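Local coordinates for minor capsid protein VP1 (Human bocavirus 3, PDB 5US7) that self-assembles in sixty copies into the T=1 icosahedral capsid of a parvovirus, probably with a channel at each five-fold axis, at residues Thr75-Pro80 against Thr196-Ala201; Lys137-Asn142 against Val146-Asp151; Asn168-Trp173 against Pro442-Ile447; Tyr352-Tyr357 against Asp406-Thr411. One frame throughout, in Å; residues are numbered along the deposited sequence.

Interaction 1: residues Thr75-Pro80 against Thr196-Ala201; sequences TESIIP and TIHELA
H198 reaches across to S77 and I79 and supplies more than half of the buried area of this small surface contact, about 105 Å². Its CG stands anti to the backbone N (chi1 -174°), which carries the imidazole out from its own loop. The CD2–NE2 side of the ring faces S77, which meets it in plane: OG of S77 is 3.6 Å from NE2 of H198, with CB of S77 a little farther off. I79 comes from another direction, setting its CD1 over one face of the imidazole, toward the rim, 4.2 Å from H198 NE2. The two segments belong to long loops of the parvovirus jelly roll, T75-P80 between strands B (54-65) and C (96-98), T196-A201 in the EF loop between 156-160 and 228-230. Backbone hydrogen bonds to R89 and Q88 tie S77 and I78 to a neighbouring part of the BC loop. I507 of a second subunit packs against both S77 and H198, while F253 and P255 of a third subunit lie on T196 and I197.

Interaction 2: residues Lys137-Asn142 against Val146-Asp151; sequences KQILSN and VTYNND
I139 and Y148 run alongside one another in the antiparallel hairpin of strands 119-138 and 149-150, which lies between strands D (119-138) and E (156-160). In parvoviruses five such DE hairpins surround the five-fold channel, and the packing of this one against two neighbouring subunits is consistent with that role. CG1 of I139 meets the edge of the Y148 ring at CE1, close to the ring plane. The other branch of I139, CG2, runs beside V146 and touches its CG2 at 3.7 Å; that same V146 methyl sits over one face of the Y148 ring, near the rim. Y467 on strand 466-482 of the same chain packs on both I139 and Y148, and V454 of a neighbouring subunit also touches Y148.

L140 passes T147 at a slant, CD1 of L140 coming within 3.6 Å of CB of T147. Beyond them, N149 lies at about a right angle to L140 and alongside Q138. With chi1 at 66°, the N149 amide sits between its own N and carbonyl carbon, its ND2 toward CD1 of L140 and its OD1 toward CB of Q138. The Q138 and N149 amide planes are 75° apart. Two backbone bonds close the hairpin: Q138 N to N149 O, 2.8 Å, and T147 N to L140 O, 3.1 Å.

Interaction 3: residues Asn168-Trp173 against Pro442-Ile447; sequences NATHPW and PGTIFI
T444 sends its hydroxyl across to the backbone carbonyl of N168, and the close part of this contact is gathered round that oxygen. N168 O is gripped twice: T444 OG1 donates to it over 3.2 Å, and T170 OG1, from within the same loop, donates over 3.2 Å as well. The two hydroxyls arrive from opposite faces of the carbonyl plane, tilted 23° and 28° out of it. T444 stands just ahead of strand H (445-449) of the jelly roll and N168-W173 runs through the EF loop, so the bond ties that loop to the start of a strand lying between C (96-98) and E (156-160) in the CHEF sheet. CG2 of the same threonine rests over one face of the F446 ring, toward the rim. Away from the carbonyl the fit is slacker: CB of A169 points toward the other segment but stands 4.7 Å from CZ of F446. The N168 side chain leaves its backbone pointing away from P442-I447, and M259 of a third subunit packs on N168 and H171.

Interaction 4: residues Tyr352-Tyr357 against Asp406-Thr411; sequences YKVQWY and DRYPVT
Inside the GH loop, the very long insertion between strands G (236-248) and H (445-449) of the parvovirus jelly roll, the side chains of Y408 and T411 meet V354 and W356. Y408 holds CG anti to its backbone N (chi1 177°) and extends its phenol to the opposite segment. Its hydroxyl end does the touching: OH of Y408 lies 4.0 Å from CB of V354, and it also stands at the edge of the indole, near its plane, 4.4 Å from CZ3 of W356. That hydroxyl is hydrogen-bonded to OG of S371, which satisfies this buried polar atom and probably helps hold the phenol in place. No hydrogen bond joins the two segments, neither of which is a regular strand or helix; the contact is van der Waals packing between two parts of one loop. T411 and W356 reach toward each other from their two segments, and CG2 of T411 meets CZ2 of W356 at 4.2 Å. The T411 hydroxyl serves another partner, bonding to the carbonyl O of C528 near the C terminus. Around the contact, R267 of a third subunit packs on W356, while D424 of a fifth subunit accepts a hydrogen bond from the backbone N of R407.

Overall arrangement
From the N terminus, T75-P80 in the BC loop is met again at T196-A201 in the EF loop, closing interaction 1. Between those segments falls interaction 2, a local hairpin closed over three residues, whose centre lies about 37 Å from that of interaction 1. N168-W173 opens interaction 3 before interaction 1 has closed, so the two cross; its partner comes only at P442-I447, which runs into strand 445-449. The GH loop contact, interaction 4, therefore lies wholly within the span of interaction 3, and these two touch directly through the rings of W173 and W356. Interactions 1, 3 and 4 all face the third subunit; interactions 1 and 2 share the second.

Interaction 1: residues Thr75-Pro80 against Thr196-Ala201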
loop_
_atom_site.group_PDB
_atom_site.type_symbol
_atom_site.label_atom_id
_atom_site.label_comp_id
_atom_site.label_asym_id
_atom_site.label_seq_id
_atom_site.Cartn_x
_atom_site.Cartn_y
_atom_site.Cartn_z
ATOM N N THR A 75 98.168 4.617 -59.143
ATOM C CA THR A 75 97.815 3.978 -60.410
ATOM C C THR A 75 99.081 3.605 -61.177
ATOM O O THR A 75 99.845 4.486 -61.580
ATOM C CB THR A 75 96.962 4.913 -61.255
ATOM O OG1 THR A 75 97.767 6.004 -61.708
ATOM C CG2 THR A 75 95.852 5.480 -60.419
ATOM N N GLU A 76 99.256 2.311 -61.467
ATOM C CA GLU A 76 100.578 1.780 -61.800
ATOM C C GLU A 76 100.990 2.006 -63.250
ATOM O O GLU A 76 102.141 2.373 -63.511
ATOM C CB GLU A 76 100.640 0.287 -61.496
ATOM C CG GLU A 76 100.549 -0.020 -60.040
ATOM C CD GLU A 76 99.127 -0.061 -59.561
ATOM O OE1 GLU A 76 98.208 0.137 -60.383
ATOM O OE2 GLU A 76 98.930 -0.267 -58.355
ATOM N N SER A 77 100.083 1.771 -64.203
ATOM C CA SER A 77 100.492 1.554 -65.590
ATOM C C SER A 77 101.427 0.354 -65.642
ATOM O O SER A 77 102.646 0.513 -65.752
ATOM C CB SER A 77 101.143 2.794 -66.206
ATOM O OG SER A 77 100.210 3.853 -66.314
ATOM N N ILE A 78 100.862 -0.848 -65.535
ATOM C CA ILE A 78 101.611 -2.065 -65.244
ATOM C C ILE A 78 102.466 -2.482 -66.429
ATOM O O ILE A 78 103.699 -2.385 -66.386
ATOM C CB ILE A 78 100.648 -3.209 -64.880
ATOM C CG1 ILE A 78 99.830 -2.859 -63.643
ATOM C CG2 ILE A 78 101.412 -4.498 -64.654
ATOM C CD1 ILE A 78 98.701 -3.820 -63.387
ATOM N N ILE A 79 101.810 -2.967 -67.478
ATOM C CA ILE A 79 102.411 -3.507 -68.698
ATOM C C ILE A 79 103.137 -4.811 -68.377
ATOM O O ILE A 79 103.778 -4.929 -67.325
ATOM C CB ILE A 79 103.344 -2.474 -69.357
ATOM C CG1 ILE A 79 102.539 -1.283 -69.879
ATOM C CG2 ILE A 79 104.149 -3.082 -70.483
ATOM C CD1 ILE A 79 102.548 -0.089 -68.966
ATOM N N PRO A 80 103.079 -5.807 -69.266
ATOM C CA PRO A 80 103.874 -7.026 -69.075
ATOM C C PRO A 80 105.345 -6.874 -69.384
ATOM O O PRO A 80 106.121 -7.764 -69.014
ATOM C CB PRO A 80 103.221 -8.020 -70.041
ATOM C CG PRO A 80 102.624 -7.167 -71.089
ATOM C CD PRO A 80 102.122 -5.956 -70.369
ATOM N N THR A 196 90.460 2.172 -66.757
ATOM C CA THR A 196 90.223 2.303 -68.190
ATOM C C THR A 196 91.251 1.451 -68.919
ATOM O O THR A 196 92.135 0.850 -68.304
ATOM C CB THR A 196 90.321 3.755 -68.646
ATOM O OG1 THR A 196 89.862 3.860 -69.997
ATOM C CG2 THR A 196 91.762 4.212 -68.585
ATOM N N ILE A 197 91.149 1.429 -70.241
ATOM C CA ILE A 197 92.151 0.767 -71.064
ATOM C C ILE A 197 93.382 1.657 -71.130
ATOM O O ILE A 197 93.271 2.881 -71.241
ATOM C CB ILE A 197 91.594 0.468 -72.466
ATOM C CG1 ILE A 197 90.367 -0.426 -72.372
ATOM C CG2 ILE A 197 92.613 -0.267 -73.298
ATOM C CD1 ILE A 197 89.078 0.305 -72.471
ATOM N N HIS A 198 94.566 1.054 -71.038
ATOM C CA HIS A 198 95.783 1.856 -71.084
ATOM C C HIS A 198 96.051 2.359 -72.494
ATOM O O HIS A 198 96.350 3.540 -72.690
ATOM C CB HIS A 198 96.960 1.053 -70.556
ATOM C CG HIS A 198 98.220 1.846 -70.448
ATOM N ND1 HIS A 198 99.075 2.030 -71.510
ATOM C CD2 HIS A 198 98.755 2.528 -69.410
ATOM C CE1 HIS A 198 100.095 2.776 -71.127
ATOM N NE2 HIS A 198 99.923 3.093 -69.857
ATOM N N GLU A 199 95.939 1.485 -73.486
ATOM C CA GLU A 199 95.684 1.940 -74.839
ATOM C C GLU A 199 94.362 2.686 -74.833
ATOM O O GLU A 199 93.558 2.518 -73.920
ATOM C CB GLU A 199 95.619 0.748 -75.787
ATOM C CG GLU A 199 96.939 0.052 -75.975
ATOM C CD GLU A 199 97.915 0.929 -76.700
ATOM O OE1 GLU A 199 97.472 1.575 -77.661
ATOM O OE2 GLU A 199 99.102 0.990 -76.313
ATOM N N LEU A 200 94.138 3.537 -75.835
ATOM C CA LEU A 200 92.941 4.368 -75.765
ATOM C C LEU A 200 93.009 5.235 -74.518
ATOM O O LEU A 200 92.430 4.865 -73.494
ATOM C CB LEU A 200 91.650 3.542 -75.740
ATOM C CG LEU A 200 90.971 2.979 -76.980
ATOM C CD1 LEU A 200 91.802 1.894 -77.606
ATOM C CD2 LEU A 200 89.618 2.433 -76.579
ATOM N N ALA A 201 93.685 6.386 -74.605
ATOM C CA ALA A 201 94.301 7.139 -73.511
ATOM C C ALA A 201 95.655 6.594 -73.094
ATOM O O ALA A 201 95.935 6.467 -71.900
ATOM C CB ALA A 201 93.400 7.185 -72.279
#

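Interaction 2: residues Lys137-Asn142 against Val146-Asp151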
loop_
_atom_site.group_PDB
_atom_site.type_symbol
_atom_site.label_atom_id
_atom_site.label_comp_id
_atom_site.label_asym_id
_atom_site.label_seq_id
_atom_site.Cartn_x
_atom_site.Cartn_y
_atom_site.Cartn_z
ATOM N N LYS A 137 98.102 -6.745 -34.026
ATOM C CA LYS A 137 99.398 -6.686 -33.373
ATOM C C LYS A 137 100.379 -5.809 -34.137
ATOM O O LYS A 137 100.336 -5.714 -35.364
ATOM C CB LYS A 137 99.976 -8.087 -33.221
ATOM C CG LYS A 137 99.191 -8.926 -32.258
ATOM C CD LYS A 137 99.830 -10.260 -32.036
ATOM C CE LYS A 137 99.107 -10.983 -30.932
ATOM N NZ LYS A 137 97.768 -11.436 -31.381
ATOM N N GLN A 138 101.275 -5.172 -33.393
ATOM C CA GLN A 138 102.296 -4.301 -33.952
ATOM C C GLN A 138 103.558 -5.084 -34.276
ATOM O O GLN A 138 104.038 -5.862 -33.450
ATOM C CB GLN A 138 102.631 -3.185 -32.968
ATOM C CG GLN A 138 103.665 -2.217 -33.473
ATOM C CD GLN A 138 103.944 -1.111 -32.487
ATOM O OE1 GLN A 138 103.283 -1.004 -31.458
ATOM N NE2 GLN A 138 104.937 -0.289 -32.786
ATOM N N ILE A 139 104.100 -4.868 -35.466
ATOM C CA ILE A 139 105.378 -5.449 -35.854
ATOM C C ILE A 139 106.485 -4.508 -35.415
ATOM O O ILE A 139 106.407 -3.296 -35.638
ATOM C CB ILE A 139 105.446 -5.689 -37.368
ATOM C CG1 ILE A 139 104.384 -6.683 -37.811
ATOM C CG2 ILE A 139 106.822 -6.175 -37.766
ATOM C CD1 ILE A 139 103.220 -6.034 -38.471
ATOM N N LEU A 140 107.522 -5.057 -34.797
ATOM C CA LEU A 140 108.652 -4.269 -34.323
ATOM C C LEU A 140 109.911 -4.760 -35.012
ATOM O O LEU A 140 110.378 -5.868 -34.739
ATOM C CB LEU A 140 108.799 -4.378 -32.814
ATOM C CG LEU A 140 107.654 -3.834 -31.982
ATOM C CD1 LEU A 140 107.981 -4.116 -30.551
ATOM C CD2 LEU A 140 107.515 -2.357 -32.216
ATOM N N SER A 141 110.472 -3.938 -35.884
ATOM C CA SER A 141 111.736 -4.255 -36.530
ATOM C C SER A 141 112.810 -3.362 -35.929
ATOM O O SER A 141 112.883 -2.168 -36.236
ATOM C CB SER A 141 111.641 -4.073 -38.042
ATOM O OG SER A 141 110.727 -4.996 -38.606
ATOM N N ASN A 142 113.637 -3.955 -35.081
ATOM C CA ASN A 142 114.886 -3.390 -34.600
ATOM C C ASN A 142 116.052 -3.803 -35.477
ATOM O O ASN A 142 117.210 -3.614 -35.093
ATOM C CB ASN A 142 115.135 -3.818 -33.154
ATOM C CG ASN A 142 115.217 -5.319 -33.002
ATOM O OD1 ASN A 142 114.815 -6.063 -33.896
ATOM N ND2 ASN A 142 115.737 -5.776 -31.871
ATOM N N VAL A 146 112.026 -9.252 -34.793
ATOM C CA VAL A 146 110.635 -8.944 -35.149
ATOM C C VAL A 146 109.638 -9.246 -34.022
ATOM O O VAL A 146 108.951 -10.271 -34.030
ATOM C CB VAL A 146 110.264 -9.625 -36.486
ATOM C CG1 VAL A 146 110.325 -11.155 -36.428
ATOM C CG2 VAL A 146 108.929 -9.119 -36.989
ATOM N N THR A 147 109.591 -8.366 -33.020
ATOM C CA THR A 147 109.002 -8.689 -31.719
ATOM C C THR A 147 107.545 -9.151 -31.798
ATOM O O THR A 147 107.171 -10.136 -31.151
ATOM C CB THR A 147 109.118 -7.477 -30.796
ATOM O OG1 THR A 147 110.500 -7.140 -30.624
ATOM C CG2 THR A 147 108.507 -7.777 -29.440
ATOM N N TYR A 148 106.701 -8.446 -32.559
ATOM C CA TYR A 148 105.262 -8.752 -32.643
ATOM C C TYR A 148 104.527 -8.549 -31.317
ATOM O O TYR A 148 103.806 -9.430 -30.852
ATOM C CB TYR A 148 105.022 -10.181 -33.140
ATOM C CG TYR A 148 105.413 -10.442 -34.559
ATOM C CD1 TYR A 148 105.015 -9.599 -35.573
ATOM C CD2 TYR A 148 106.205 -11.527 -34.881
ATOM C CE1 TYR A 148 105.377 -9.840 -36.868
ATOM C CE2 TYR A 148 106.577 -11.771 -36.173
ATOM C CZ TYR A 148 106.157 -10.926 -37.164
ATOM O OH TYR A 148 106.528 -11.167 -38.464
ATOM N N ASN A 149 104.702 -7.387 -30.698
ATOM C CA ASN A 149 103.890 -7.123 -29.518
ATOM C C ASN A 149 102.464 -6.734 -29.905
ATOM O O ASN A 149 102.174 -6.380 -31.047
ATOM C CB ASN A 149 104.511 -6.050 -28.617
ATOM C CG ASN A 149 104.565 -4.677 -29.254
ATOM O OD1 ASN A 149 103.755 -4.324 -30.104
ATOM N ND2 ASN A 149 105.494 -3.865 -28.783
ATOM N N ASN A 150 101.571 -6.820 -28.930
ATOM C CA ASN A 150 100.167 -6.502 -29.129
ATOM C C ASN A 150 99.936 -4.995 -29.119
ATOM O O ASN A 150 100.685 -4.236 -28.502
ATOM C CB ASN A 150 99.333 -7.164 -28.034
ATOM C CG ASN A 150 97.849 -7.063 -28.281
ATOM O OD1 ASN A 150 97.387 -6.228 -29.051
ATOM N ND2 ASN A 150 97.089 -7.919 -27.617
ATOM N N ASP A 151 98.884 -4.565 -29.817
ATOM C CA ASP A 151 98.447 -3.169 -29.830
ATOM C C ASP A 151 96.939 -3.138 -29.626
ATOM O O ASP A 151 96.184 -3.573 -30.499
ATOM C CB ASP A 151 98.834 -2.482 -31.138
ATOM C CG ASP A 151 98.503 -1.004 -31.142
ATOM O OD1 ASP A 151 98.018 -0.487 -30.113
ATOM O OD2 ASP A 151 98.734 -0.348 -32.178
#

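Interaction 3: residues Asn168-Trp173 against Pro442-Ile447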
loop_
_atom_site.group_PDB
_atom_site.type_symbol
_atom_site.label_atom_id
_atom_site.label_comp_id
_atom_site.label_asym_id
_atom_site.label_seq_id
_atom_site.Cartn_x
_atom_site.Cartn_y
_atom_site.Cartn_z
ATOM N N ASN A 168 84.037 -4.351 -58.894
ATOM C CA ASN A 168 83.606 -5.543 -58.178
ATOM C C ASN A 168 84.736 -6.329 -57.533
ATOM O O ASN A 168 84.461 -7.137 -56.640
ATOM C CB ASN A 168 82.840 -6.464 -59.122
ATOM C CG ASN A 168 83.692 -6.950 -60.260
ATOM O OD1 ASN A 168 84.765 -6.409 -60.517
ATOM N ND2 ASN A 168 83.226 -7.979 -60.950
ATOM N N ALA A 169 85.979 -6.121 -57.948
ATOM C CA ALA A 169 87.098 -6.978 -57.509
ATOM C C ALA A 169 86.735 -8.411 -57.899
ATOM O O ALA A 169 86.221 -8.627 -59.007
ATOM C CB ALA A 169 87.380 -6.782 -56.040
ATOM N N THR A 170 86.978 -9.385 -57.024
ATOM C CA THR A 170 86.480 -10.744 -57.193
ATOM C C THR A 170 86.857 -11.266 -58.575
ATOM O O THR A 170 88.044 -11.435 -58.865
ATOM C CB THR A 170 84.973 -10.786 -56.941
ATOM O OG1 THR A 170 84.709 -10.198 -55.663
ATOM C CG2 THR A 170 84.459 -12.224 -56.888
ATOM N N HIS A 171 85.864 -11.506 -59.428
ATOM C CA HIS A 171 85.968 -12.155 -60.729
ATOM C C HIS A 171 86.235 -13.639 -60.522
ATOM O O HIS A 171 86.886 -14.027 -59.545
ATOM C CB HIS A 171 87.057 -11.497 -61.581
ATOM C CG HIS A 171 87.147 -12.026 -62.976
ATOM N ND1 HIS A 171 87.897 -13.132 -63.304
ATOM C CD2 HIS A 171 86.572 -11.607 -64.125
ATOM C CE1 HIS A 171 87.790 -13.365 -64.599
ATOM N NE2 HIS A 171 86.991 -12.455 -65.121
ATOM N N PRO A 172 85.759 -14.494 -61.417
ATOM C CA PRO A 172 85.895 -15.933 -61.206
ATOM C C PRO A 172 87.309 -16.420 -61.457
ATOM O O PRO A 172 88.135 -15.747 -62.071
ATOM C CB PRO A 172 84.922 -16.525 -62.226
ATOM C CG PRO A 172 83.926 -15.471 -62.419
ATOM C CD PRO A 172 84.697 -14.198 -62.387
ATOM N N TRP A 173 87.578 -17.613 -60.938
ATOM C CA TRP A 173 88.762 -18.418 -61.206
ATOM C C TRP A 173 90.042 -17.870 -60.614
ATOM O O TRP A 173 91.091 -18.473 -60.819
ATOM C CB TRP A 173 88.990 -18.649 -62.701
ATOM C CG TRP A 173 88.002 -19.565 -63.248
ATOM C CD1 TRP A 173 86.904 -19.251 -63.974
ATOM C CD2 TRP A 173 87.964 -20.971 -63.045
ATOM N NE1 TRP A 173 86.203 -20.386 -64.279
ATOM C CE2 TRP A 173 86.836 -21.457 -63.709
ATOM C CE3 TRP A 173 88.790 -21.869 -62.372
ATOM C CZ2 TRP A 173 86.513 -22.799 -63.728
ATOM C CZ3 TRP A 173 88.469 -23.193 -62.389
ATOM C CH2 TRP A 173 87.345 -23.650 -63.063
ATOM N N PRO A 442 76.919 -11.586 -53.813
ATOM C CA PRO A 442 77.259 -11.128 -52.467
ATOM C C PRO A 442 78.256 -9.989 -52.548
ATOM O O PRO A 442 79.278 -10.084 -53.229
ATOM C CB PRO A 442 77.864 -12.371 -51.815
ATOM C CG PRO A 442 77.219 -13.477 -52.505
ATOM C CD PRO A 442 77.016 -13.047 -53.922
ATOM N N GLY A 443 77.941 -8.897 -51.858
ATOM C CA GLY A 443 78.816 -7.741 -51.900
ATOM C C GLY A 443 80.180 -8.072 -51.330
ATOM O O GLY A 443 80.303 -8.774 -50.325
ATOM N N THR A 444 81.215 -7.572 -51.989
ATOM C CA THR A 444 82.567 -7.795 -51.511
ATOM C C THR A 444 82.769 -7.076 -50.188
ATOM O O THR A 444 82.409 -5.906 -50.047
ATOM C CB THR A 444 83.577 -7.299 -52.533
ATOM O OG1 THR A 444 83.350 -7.959 -53.781
ATOM C CG2 THR A 444 84.974 -7.613 -52.070
ATOM N N ILE A 445 83.332 -7.779 -49.216
ATOM C CA ILE A 445 83.652 -7.192 -47.924
ATOM C C ILE A 445 85.101 -6.738 -47.964
ATOM O O ILE A 445 86.001 -7.534 -48.240
ATOM C CB ILE A 445 83.415 -8.189 -46.786
ATOM C CG1 ILE A 445 81.942 -8.551 -46.713
ATOM C CG2 ILE A 445 83.835 -7.591 -45.478
ATOM C CD1 ILE A 445 81.661 -9.696 -45.802
ATOM N N PHE A 446 85.324 -5.459 -47.703
ATOM C CA PHE A 446 86.645 -4.866 -47.752
ATOM C C PHE A 446 87.148 -4.612 -46.345
ATOM O O PHE A 446 86.371 -4.338 -45.431
ATOM C CB PHE A 446 86.633 -3.560 -48.533
ATOM C CG PHE A 446 86.278 -3.728 -49.958
ATOM C CD1 PHE A 446 87.236 -4.059 -50.880
ATOM C CD2 PHE A 446 84.984 -3.572 -50.375
ATOM C CE1 PHE A 446 86.909 -4.221 -52.185
ATOM C CE2 PHE A 446 84.657 -3.731 -51.681
ATOM C CZ PHE A 446 85.619 -4.057 -52.587
ATOM N N ILE A 447 88.457 -4.711 -46.180
ATOM C CA ILE A 447 89.067 -4.550 -44.873
ATOM C C ILE A 447 90.453 -3.966 -45.063
ATOM O O ILE A 447 91.150 -4.292 -46.024
ATOM C CB ILE A 447 89.098 -5.896 -44.125
ATOM C CG1 ILE A 447 89.673 -5.732 -42.732
ATOM C CG2 ILE A 447 89.873 -6.924 -44.899
ATOM C CD1 ILE A 447 89.472 -6.937 -41.882
#

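Interaction 4: residues Tyr352-Tyr357 against Asp406-Thr411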
loop_
_atom_site.group_PDB
_atom_site.type_symbol
_atom_site.label_atom_id
_atom_site.label_comp_id
_atom_site.label_asym_id
_atom_site.label_seq_id
_atom_site.Cartn_x
_atom_site.Cartn_y
_atom_site.Cartn_z
ATOM N N TYR A 352 90.474 -25.351 -76.432
ATOM C CA TYR A 352 89.135 -24.839 -76.202
ATOM C C TYR A 352 88.561 -25.276 -74.863
ATOM O O TYR A 352 87.493 -24.794 -74.478
ATOM C CB TYR A 352 88.201 -25.287 -77.323
ATOM C CG TYR A 352 88.604 -24.811 -78.693
ATOM C CD1 TYR A 352 88.182 -23.588 -79.174
ATOM C CD2 TYR A 352 89.407 -25.588 -79.505
ATOM C CE1 TYR A 352 88.550 -23.152 -80.425
ATOM C CE2 TYR A 352 89.781 -25.161 -80.755
ATOM C CZ TYR A 352 89.349 -23.942 -81.211
ATOM O OH TYR A 352 89.720 -23.513 -82.462
ATOM N N LYS A 353 89.229 -26.183 -74.161
ATOM C CA LYS A 353 88.752 -26.696 -72.889
ATOM C C LYS A 353 89.097 -25.744 -71.749
ATOM O O LYS A 353 90.042 -24.956 -71.827
ATOM C CB LYS A 353 89.354 -28.069 -72.610
ATOM C CG LYS A 353 88.947 -29.136 -73.597
ATOM C CD LYS A 353 89.499 -30.479 -73.178
ATOM C CE LYS A 353 89.028 -31.589 -74.093
ATOM N NZ LYS A 353 89.743 -31.568 -75.394
ATOM N N VAL A 354 88.313 -25.824 -70.680
ATOM C CA VAL A 354 88.637 -25.127 -69.441
ATOM C C VAL A 354 89.710 -25.916 -68.705
ATOM O O VAL A 354 89.616 -27.140 -68.578
ATOM C CB VAL A 354 87.385 -24.945 -68.572
ATOM C CG1 VAL A 354 87.753 -24.343 -67.242
ATOM C CG2 VAL A 354 86.386 -24.068 -69.276
ATOM N N GLN A 355 90.740 -25.222 -68.234
ATOM C CA GLN A 355 91.906 -25.876 -67.658
ATOM C C GLN A 355 92.453 -25.007 -66.538
ATOM O O GLN A 355 92.585 -23.797 -66.718
ATOM C CB GLN A 355 92.950 -26.087 -68.751
ATOM C CG GLN A 355 94.130 -26.916 -68.383
ATOM C CD GLN A 355 94.999 -27.164 -69.584
ATOM O OE1 GLN A 355 94.663 -26.754 -70.690
ATOM N NE2 GLN A 355 96.114 -27.844 -69.382
ATOM N N TRP A 356 92.785 -25.604 -65.397
ATOM C CA TRP A 356 93.295 -24.823 -64.279
ATOM C C TRP A 356 94.330 -25.644 -63.529
ATOM O O TRP A 356 94.431 -26.856 -63.707
ATOM C CB TRP A 356 92.169 -24.379 -63.351
ATOM C CG TRP A 356 91.477 -25.491 -62.674
ATOM C CD1 TRP A 356 91.732 -25.970 -61.433
ATOM C CD2 TRP A 356 90.415 -26.286 -63.199
ATOM N NE1 TRP A 356 90.891 -27.007 -61.141
ATOM C CE2 TRP A 356 90.072 -27.221 -62.214
ATOM C CE3 TRP A 356 89.718 -26.294 -64.406
ATOM C CZ2 TRP A 356 89.065 -28.154 -62.397
ATOM C CZ3 TRP A 356 88.724 -27.217 -64.585
ATOM C CH2 TRP A 356 88.405 -28.136 -63.589
ATOM N N TYR A 357 95.118 -24.969 -62.690
ATOM C CA TYR A 357 96.250 -25.619 -62.044
ATOM C C TYR A 357 95.996 -26.173 -60.652
ATOM O O TYR A 357 96.878 -26.856 -60.125
ATOM C CB TYR A 357 97.448 -24.682 -61.980
ATOM C CG TYR A 357 98.144 -24.605 -63.291
ATOM C CD1 TYR A 357 98.986 -25.619 -63.685
ATOM C CD2 TYR A 357 97.978 -23.530 -64.129
ATOM C CE1 TYR A 357 99.621 -25.583 -64.879
ATOM C CE2 TYR A 357 98.626 -23.479 -65.328
ATOM C CZ TYR A 357 99.450 -24.507 -65.697
ATOM O OH TYR A 357 100.107 -24.470 -66.899
ATOM N N ASP A 406 72.845 -27.634 -72.066
ATOM C CA ASP A 406 72.903 -27.431 -70.632
ATOM C C ASP A 406 74.233 -26.793 -70.280
ATOM O O ASP A 406 75.211 -26.890 -71.023
ATOM C CB ASP A 406 72.706 -28.731 -69.864
ATOM C CG ASP A 406 73.730 -29.758 -70.214
ATOM O OD1 ASP A 406 74.495 -29.509 -71.164
ATOM O OD2 ASP A 406 73.770 -30.816 -69.553
ATOM N N ARG A 407 74.254 -26.132 -69.131
ATOM C CA ARG A 407 75.400 -25.332 -68.757
ATOM C C ARG A 407 76.596 -26.226 -68.469
ATOM O O ARG A 407 76.465 -27.432 -68.259
ATOM C CB ARG A 407 75.066 -24.472 -67.550
ATOM C CG ARG A 407 73.832 -23.641 -67.763
ATOM C CD ARG A 407 73.588 -22.722 -66.603
ATOM N NE ARG A 407 74.596 -21.675 -66.571
ATOM C CZ ARG A 407 75.537 -21.566 -65.647
ATOM N NH1 ARG A 407 75.603 -22.439 -64.655
ATOM N NH2 ARG A 407 76.407 -20.577 -65.713
ATOM N N TYR A 408 77.774 -25.621 -68.494
ATOM C CA TYR A 408 79.010 -26.349 -68.263
ATOM C C TYR A 408 78.914 -27.154 -66.971
ATOM O O TYR A 408 78.499 -26.607 -65.941
ATOM C CB TYR A 408 80.177 -25.372 -68.182
ATOM C CG TYR A 408 81.490 -26.027 -67.877
ATOM C CD1 TYR A 408 82.205 -26.666 -68.867
ATOM C CD2 TYR A 408 82.015 -26.008 -66.600
ATOM C CE1 TYR A 408 83.401 -27.263 -68.599
ATOM C CE2 TYR A 408 83.212 -26.605 -66.322
ATOM C CZ TYR A 408 83.902 -27.234 -67.326
ATOM O OH TYR A 408 85.106 -27.836 -67.057
ATOM N N PRO A 409 79.265 -28.440 -66.982
ATOM C CA PRO A 409 79.175 -29.228 -65.749
ATOM C C PRO A 409 80.123 -28.684 -64.698
ATOM O O PRO A 409 81.332 -28.605 -64.906
ATOM C CB PRO A 409 79.581 -30.630 -66.205
ATOM C CG PRO A 409 80.444 -30.394 -67.373
ATOM C CD PRO A 409 79.859 -29.215 -68.079
ATOM N N VAL A 410 79.572 -28.369 -63.535
ATOM C CA VAL A 410 80.325 -27.689 -62.497
ATOM C C VAL A 410 81.218 -28.737 -61.859
ATOM O O VAL A 410 81.100 -29.924 -62.163
ATOM C CB VAL A 410 79.354 -27.021 -61.502
ATOM C CG1 VAL A 410 80.052 -26.321 -60.390
ATOM C CG2 VAL A 410 78.494 -26.030 -62.227
ATOM N N THR A 411 82.115 -28.320 -60.978
ATOM C CA THR A 411 82.908 -29.241 -60.192
ATOM C C THR A 411 83.148 -28.577 -58.848
ATOM O O THR A 411 82.737 -27.440 -58.617
ATOM C CB THR A 411 84.208 -29.605 -60.913
ATOM O OG1 THR A 411 84.831 -30.706 -60.255
ATOM C CG2 THR A 411 85.164 -28.449 -60.902
#